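Long-range contacts in aminopeptidase N (Francisella tularensis subsp. tularensis, PDB 5DLL), which probably removes N-terminal amino acids from intracellular peptides as a zinc-dependent aminopeptidase of the peptidase M1 family: residues A[283-289]-A[303-307]; A[295-300]-A[663-667]. One frame throughout, in Å; residues are numbered along the deposited sequence.

Contact 1: A[283-289]-A[303-307]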
loop_
_atom_site.group_PDB
_atom_site.type_symbol
_atom_site.label_atom_id
_atom_site.label_comp_id
_atom_site.label_asym_id
_atom_site.label_seq_id
_atom_site.Cartn_x
_atom_site.Cartn_y
_atom_site.Cartn_z
ATOM N N PHE A 283 4.970 2.175 14.537
ATOM C CA PHE A 283 3.945 1.380 13.872
ATOM C C PHE A 283 2.763 1.177 14.794
ATOM O O PHE A 283 2.909 1.189 16.016
ATOM C CB PHE A 283 4.475 -0.012 13.507
ATOM C CG PHE A 283 5.619 -0.012 12.534
ATOM C CD1 PHE A 283 6.925 0.143 12.982
ATOM C CD2 PHE A 283 5.399 -0.210 11.177
ATOM C CE1 PHE A 283 7.988 0.127 12.090
ATOM C CE2 PHE A 283 6.460 -0.229 10.281
ATOM C CZ PHE A 283 7.756 -0.055 10.737
ATOM N N ASN A 284 1.600 0.977 14.186
ATOM C CA ASN A 284 0.455 0.398 14.864
ATOM C C ASN A 284 0.836 -1.037 15.195
ATOM O O ASN A 284 1.468 -1.703 14.368
ATOM C CB ASN A 284 -0.757 0.417 13.929
ATOM C CG ASN A 284 -2.076 0.307 14.663
ATOM O OD1 ASN A 284 -2.218 -0.442 15.630
ATOM N ND2 ASN A 284 -3.060 1.056 14.192
ATOM N N THR A 285 0.477 -1.517 16.386
ATOM C CA THR A 285 0.833 -2.890 16.781
ATOM C C THR A 285 0.250 -3.950 15.847
ATOM O O THR A 285 0.893 -4.964 15.597
ATOM C CB THR A 285 0.410 -3.233 18.225
ATOM O OG1 THR A 285 -0.908 -2.736 18.486
ATOM C CG2 THR A 285 1.385 -2.640 19.224
ATOM N N LYS A 286 -0.949 -3.713 15.322
ATOM C CA LYS A 286 -1.612 -4.707 14.475
ATOM C C LYS A 286 -0.886 -4.972 13.155
ATOM O O LYS A 286 -1.092 -6.022 12.548
ATOM C CB LYS A 286 -3.078 -4.329 14.205
ATOM C CG LYS A 286 -3.289 -3.114 13.315
ATOM C CD LYS A 286 -4.728 -3.041 12.824
ATOM C CE LYS A 286 -4.997 -1.733 12.097
ATOM N NZ LYS A 286 -6.230 -1.781 11.264
ATOM N N TYR A 287 -0.047 -4.034 12.716
ATOM C CA TYR A 287 0.671 -4.180 11.445
ATOM C C TYR A 287 2.020 -4.897 11.553
ATOM O O TYR A 287 2.583 -5.262 10.519
ATOM C CB TYR A 287 0.866 -2.815 10.757
ATOM C CG TYR A 287 -0.415 -2.171 10.246
ATOM C CD1 TYR A 287 -1.333 -2.892 9.477
ATOM C CD2 TYR A 287 -0.698 -0.831 10.512
ATOM C CE1 TYR A 287 -2.498 -2.303 9.010
ATOM C CE2 TYR A 287 -1.859 -0.235 10.047
ATOM C CZ TYR A 287 -2.753 -0.972 9.296
ATOM O OH TYR A 287 -3.908 -0.381 8.835
ATOM N N ILE A 288 2.540 -5.103 12.768
ATOM C CA ILE A 288 3.828 -5.811 12.946
ATOM C C ILE A 288 3.791 -7.067 13.838
ATOM O O ILE A 288 4.827 -7.704 14.060
ATOM C CB ILE A 288 4.936 -4.864 13.467
ATOM C CG1 ILE A 288 4.620 -4.358 14.874
ATOM C CG2 ILE A 288 5.130 -3.690 12.516
ATOM C CD1 ILE A 288 5.748 -3.554 15.482
ATOM N N MET A 289 2.614 -7.433 14.336
ATOM C CA MET A 289 2.499 -8.576 15.240
ATOM C C MET A 289 2.172 -9.851 14.474
ATOM O O MET A 289 1.369 -9.837 13.540
ATOM C CB MET A 289 1.432 -8.322 16.308
ATOM C CG MET A 289 1.891 -7.421 17.445
ATOM S SD MET A 289 0.789 -7.478 18.877
ATOM C CE MET A 289 -0.812 -7.226 18.105
ATOM N N VAL A 303 3.622 -8.051 7.218
ATOM C CA VAL A 303 4.524 -7.574 8.279
ATOM C C VAL A 303 5.908 -7.283 7.710
ATOM O O VAL A 303 6.522 -6.265 8.033
ATOM C CB VAL A 303 4.663 -8.604 9.425
ATOM C CG1 VAL A 303 5.844 -8.273 10.332
ATOM C CG2 VAL A 303 3.380 -8.672 10.241
ATOM N N GLN A 304 6.386 -8.198 6.872
ATOM C CA GLN A 304 7.663 -8.049 6.188
ATOM C C GLN A 304 7.675 -6.810 5.294
ATOM O O GLN A 304 8.602 -6.007 5.360
ATOM C CB GLN A 304 7.945 -9.300 5.346
ATOM C CG GLN A 304 9.367 -9.403 4.813
ATOM C CD GLN A 304 9.508 -10.435 3.707
ATOM O OE1 GLN A 304 8.745 -10.439 2.737
ATOM N NE2 GLN A 304 10.496 -11.308 3.844
ATOM N N SER A 305 6.638 -6.679 4.466
ATOM C CA SER A 305 6.474 -5.560 3.522
ATOM C C SER A 305 6.393 -4.205 4.218
ATOM O O SER A 305 6.983 -3.217 3.764
ATOM C CB SER A 305 5.193 -5.762 2.701
ATOM O OG SER A 305 4.904 -4.624 1.911
ATOM N N VAL A 306 5.630 -4.177 5.306
ATOM C CA VAL A 306 5.446 -2.980 6.119
ATOM C C VAL A 306 6.782 -2.518 6.708
ATOM O O VAL A 306 7.193 -1.369 6.523
ATOM C CB VAL A 306 4.418 -3.255 7.245
ATOM C CG1 VAL A 306 4.476 -2.193 8.331
ATOM C CG2 VAL A 306 3.013 -3.362 6.669
ATOM N N VAL A 307 7.456 -3.425 7.410
ATOM C CA VAL A 307 8.748 -3.129 8.019
ATOM C C VAL A 307 9.742 -2.738 6.929
ATOM O O VAL A 307 10.486 -1.764 7.071
ATOM C CB VAL A 307 9.294 -4.339 8.817
ATOM C CG1 VAL A 307 10.731 -4.101 9.267
ATOM C CG2 VAL A 307 8.406 -4.643 10.020
#

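Contact 2: A[295-300]-A[663-667]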
loop_
_atom_site.group_PDB
_atom_site.type_symbol
_atom_site.label_atom_id
_atom_site.label_comp_id
_atom_site.label_asym_id
_atom_site.label_seq_id
_atom_site.Cartn_x
_atom_site.Cartn_y
_atom_site.Cartn_z
ATOM N N ALA A 295 -1.010 -16.115 12.811
ATOM C CA ALA A 295 -0.755 -15.423 11.545
ATOM C C ALA A 295 -0.737 -16.404 10.371
ATOM O O ALA A 295 -0.158 -17.491 10.463
ATOM C CB ALA A 295 0.550 -14.643 11.614
ATOM N N THR A 296 -1.397 -16.020 9.280
ATOM C CA THR A 296 -1.358 -16.783 8.036
ATOM C C THR A 296 -0.102 -16.391 7.267
ATOM O O THR A 296 0.620 -15.481 7.674
ATOM C CB THR A 296 -2.602 -16.525 7.151
ATOM O OG1 THR A 296 -2.663 -15.142 6.769
ATOM C CG2 THR A 296 -3.893 -16.915 7.882
ATOM N N ASP A 297 0.160 -17.078 6.158
ATOM C CA ASP A 297 1.314 -16.760 5.314
ATOM C C ASP A 297 1.203 -15.338 4.781
ATOM O O ASP A 297 2.208 -14.650 4.624
ATOM C CB ASP A 297 1.428 -17.739 4.140
ATOM C CG ASP A 297 1.694 -19.169 4.584
ATOM O OD1 ASP A 297 2.427 -19.364 5.582
ATOM O OD2 ASP A 297 1.175 -20.100 3.922
ATOM N N LYS A 298 -0.026 -14.908 4.510
ATOM C CA LYS A 298 -0.300 -13.555 4.035
ATOM C C LYS A 298 0.020 -12.506 5.104
ATOM O O LYS A 298 0.560 -11.447 4.795
ATOM C CB LYS A 298 -1.768 -13.449 3.601
ATOM C CG LYS A 298 -2.150 -12.146 2.917
ATOM C CD LYS A 298 -1.207 -11.800 1.772
ATOM C CE LYS A 298 -1.857 -10.861 0.766
ATOM N NZ LYS A 298 -2.483 -9.666 1.399
ATOM N N ASP A 299 -0.310 -12.809 6.356
ATOM C CA ASP A 299 -0.027 -11.903 7.466
ATOM C C ASP A 299 1.468 -11.683 7.628
ATOM O O ASP A 299 1.916 -10.548 7.781
ATOM C CB ASP A 299 -0.601 -12.441 8.777
ATOM C CG ASP A 299 -2.116 -12.473 8.786
ATOM O OD1 ASP A 299 -2.742 -11.835 7.913
ATOM O OD2 ASP A 299 -2.682 -13.149 9.669
ATOM N N PHE A 300 2.233 -12.771 7.596
ATOM C CA PHE A 300 3.694 -12.692 7.671
ATOM C C PHE A 300 4.298 -11.874 6.521
ATOM O O PHE A 300 5.239 -11.108 6.733
ATOM C CB PHE A 300 4.304 -14.090 7.666
ATOM C CG PHE A 300 4.184 -14.820 8.975
ATOM C CD1 PHE A 300 4.941 -14.431 10.074
ATOM C CD2 PHE A 300 3.353 -15.924 9.100
ATOM C CE1 PHE A 300 4.858 -15.114 11.278
ATOM C CE2 PHE A 300 3.266 -16.612 10.301
ATOM C CZ PHE A 300 4.020 -16.206 11.390
ATOM N N PRO A 663 6.961 -30.075 8.717
ATOM C CA PRO A 663 6.665 -29.062 9.728
ATOM C C PRO A 663 6.494 -27.679 9.089
ATOM O O PRO A 663 7.119 -27.401 8.063
ATOM C CB PRO A 663 7.907 -29.094 10.627
ATOM C CG PRO A 663 8.995 -29.610 9.749
ATOM C CD PRO A 663 8.329 -30.608 8.857
ATOM N N TYR A 664 5.658 -26.833 9.696
ATOM C CA TYR A 664 5.357 -25.501 9.157
ATOM C C TYR A 664 6.617 -24.643 9.016
ATOM O O TYR A 664 7.512 -24.671 9.868
ATOM C CB TYR A 664 4.317 -24.778 10.027
ATOM C CG TYR A 664 3.904 -23.416 9.503
ATOM C CD1 TYR A 664 3.091 -23.298 8.377
ATOM C CD2 TYR A 664 4.327 -22.242 10.131
ATOM C CE1 TYR A 664 2.712 -22.054 7.893
ATOM C CE2 TYR A 664 3.954 -20.994 9.653
ATOM C CZ TYR A 664 3.145 -20.904 8.535
ATOM O OH TYR A 664 2.767 -19.670 8.049
ATOM N N SER A 665 6.663 -23.886 7.925
ATOM C CA SER A 665 7.821 -23.086 7.564
ATOM C C SER A 665 7.382 -21.985 6.615
ATOM O O SER A 665 6.361 -22.119 5.936
ATOM C CB SER A 665 8.875 -23.972 6.890
ATOM O OG SER A 665 9.756 -23.222 6.066
ATOM N N LEU A 666 8.165 -20.910 6.563
ATOM C CA LEU A 666 7.873 -19.774 5.691
ATOM C C LEU A 666 8.775 -19.726 4.451
ATOM O O LEU A 666 9.068 -18.644 3.934
ATOM C CB LEU A 666 7.995 -18.467 6.477
ATOM C CG LEU A 666 6.991 -18.281 7.615
ATOM C CD1 LEU A 666 7.462 -17.174 8.547
ATOM C CD2 LEU A 666 5.596 -17.996 7.068
ATOM N N SER A 667 9.209 -20.891 3.973
ATOM C CA SER A 667 9.929 -20.975 2.708
ATOM C C SER A 667 8.939 -20.753 1.573
ATOM O O SER A 667 7.789 -21.193 1.657
ATOM C CB SER A 667 10.600 -22.341 2.557
ATOM O OG SER A 667 9.646 -23.386 2.637
#

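Contact 1: A[283-289]-A[303-307]
Phe-283, Tyr-287 and Ile-288 meet Val-303, Val-306 and Val-307 in a mostly apolar contact between the end of strand 280-284, with the turn that follows it, and one side of helix 297-312. Both elements belong to the M1 peptidase domain. Phe-283 is still part of the mixed sheet, its backbone bonded to Val-265 and Val-267 of strand 261-267, and its ring reaches over to the helix. Val-306 answers with CG1, which is anti to the backbone N (chi1 164°) and lies 3.4 Å from Phe-283 CE2. The two side chains slide past each other in opposite directions, and the ring meets the methyl obliquely. Further along the ring, Phe-283 CZ is 4.2 Å from the backbone CA of Val-307.

After the strand the chain turns, held by bonds such as Tyr-287 N to Asn-284 O at 3.2 Å. This brings Ile-288 to within 5.0 Å of Val-303, measured CA to CA, so the turn sits close against the helix. Ile-288 CG2 packs on Val-307 CG2 at 4.2 Å. Val-303 works against main chain instead: its CG2 is 3.5 Å from Tyr-287 O, and its CG1 is 3.9 Å from Ile-288 O. Tyr-287 takes part through its own O and CB, while its ring leads away and has Lys-286 CG over one face.

Helix 236-253 adjoins two of the same valines: Val-307 touches Ala-241 and Val-242, and Val-303 touches Tyr-237. His-309, a zinc ligand, lies just beyond Val-307 on the same helix, and the Phe-283 side chain is about 9 Å from the zinc ion. With methyls and an aromatic ring doing the work, the contact rests on apolar packing and shape rather than on directed bonds, and joins strand end and turn to the zinc-binding helix.

Contact 2: A[295-300]-A[663-667]
Leu-666, Tyr-664 and Phe-300 bury the most surface where the start of helix 297-312, in the peptidase domain, meets the loop between helices 648-658 and 668-685 of the C-terminal helical domain. Leu-666 sets CD1 over one face of the Phe-300 ring as a CH-pi contact, 4.1 Å from the centroid, and its CD2 touches Phe-300 CD2 at 3.7 Å. Ala-295 CB covers the opposite face, so the ring is sandwiched.

Tyr-664 extends with CG anti to its backbone N (chi1 -177°), and its OH donates to Asp-297 OD1 at 2.5 Å. The bond arrives nearly along the carboxylate's C-O axis, with ring and carboxylate only 3° from coplanar. The same hydroxyl also lies near the Phe-300 ring, 3.8 Å from CE2. Asp-297 OD2 forms a salt bridge with Arg-674, which also binds Ser-665 O. At the helix start Thr-296 and Asp-299 form a capping box, one of its two bonds weak.

A buried carboxylate gripped through both oxygens, at a helix N-terminus and beside an arginine, would probably stay ionised, so the domain junction combines a charged hydrogen-bond network with a small apolar cluster.

Helix 297-312 carries both contacts: its first turn and the residue pair before it serve contact 2, and its middle serves contact 1, the two centres lying 15 Å apart. Along the chain the segments alternate, 283-289, 295-300, 303-307 and then, after some 355 residues, 663-667. Contact 1 is therefore local, closing a short excursion from sheet to helix within the peptidase domain, whereas contact 2 bridges to the distant C-terminal domain. The helix thus touches its own strand end and turn at one level and the C-terminal domain at another. The same helix runs on to the zinc ligand His-309, and contact 1 lies nearer the metal.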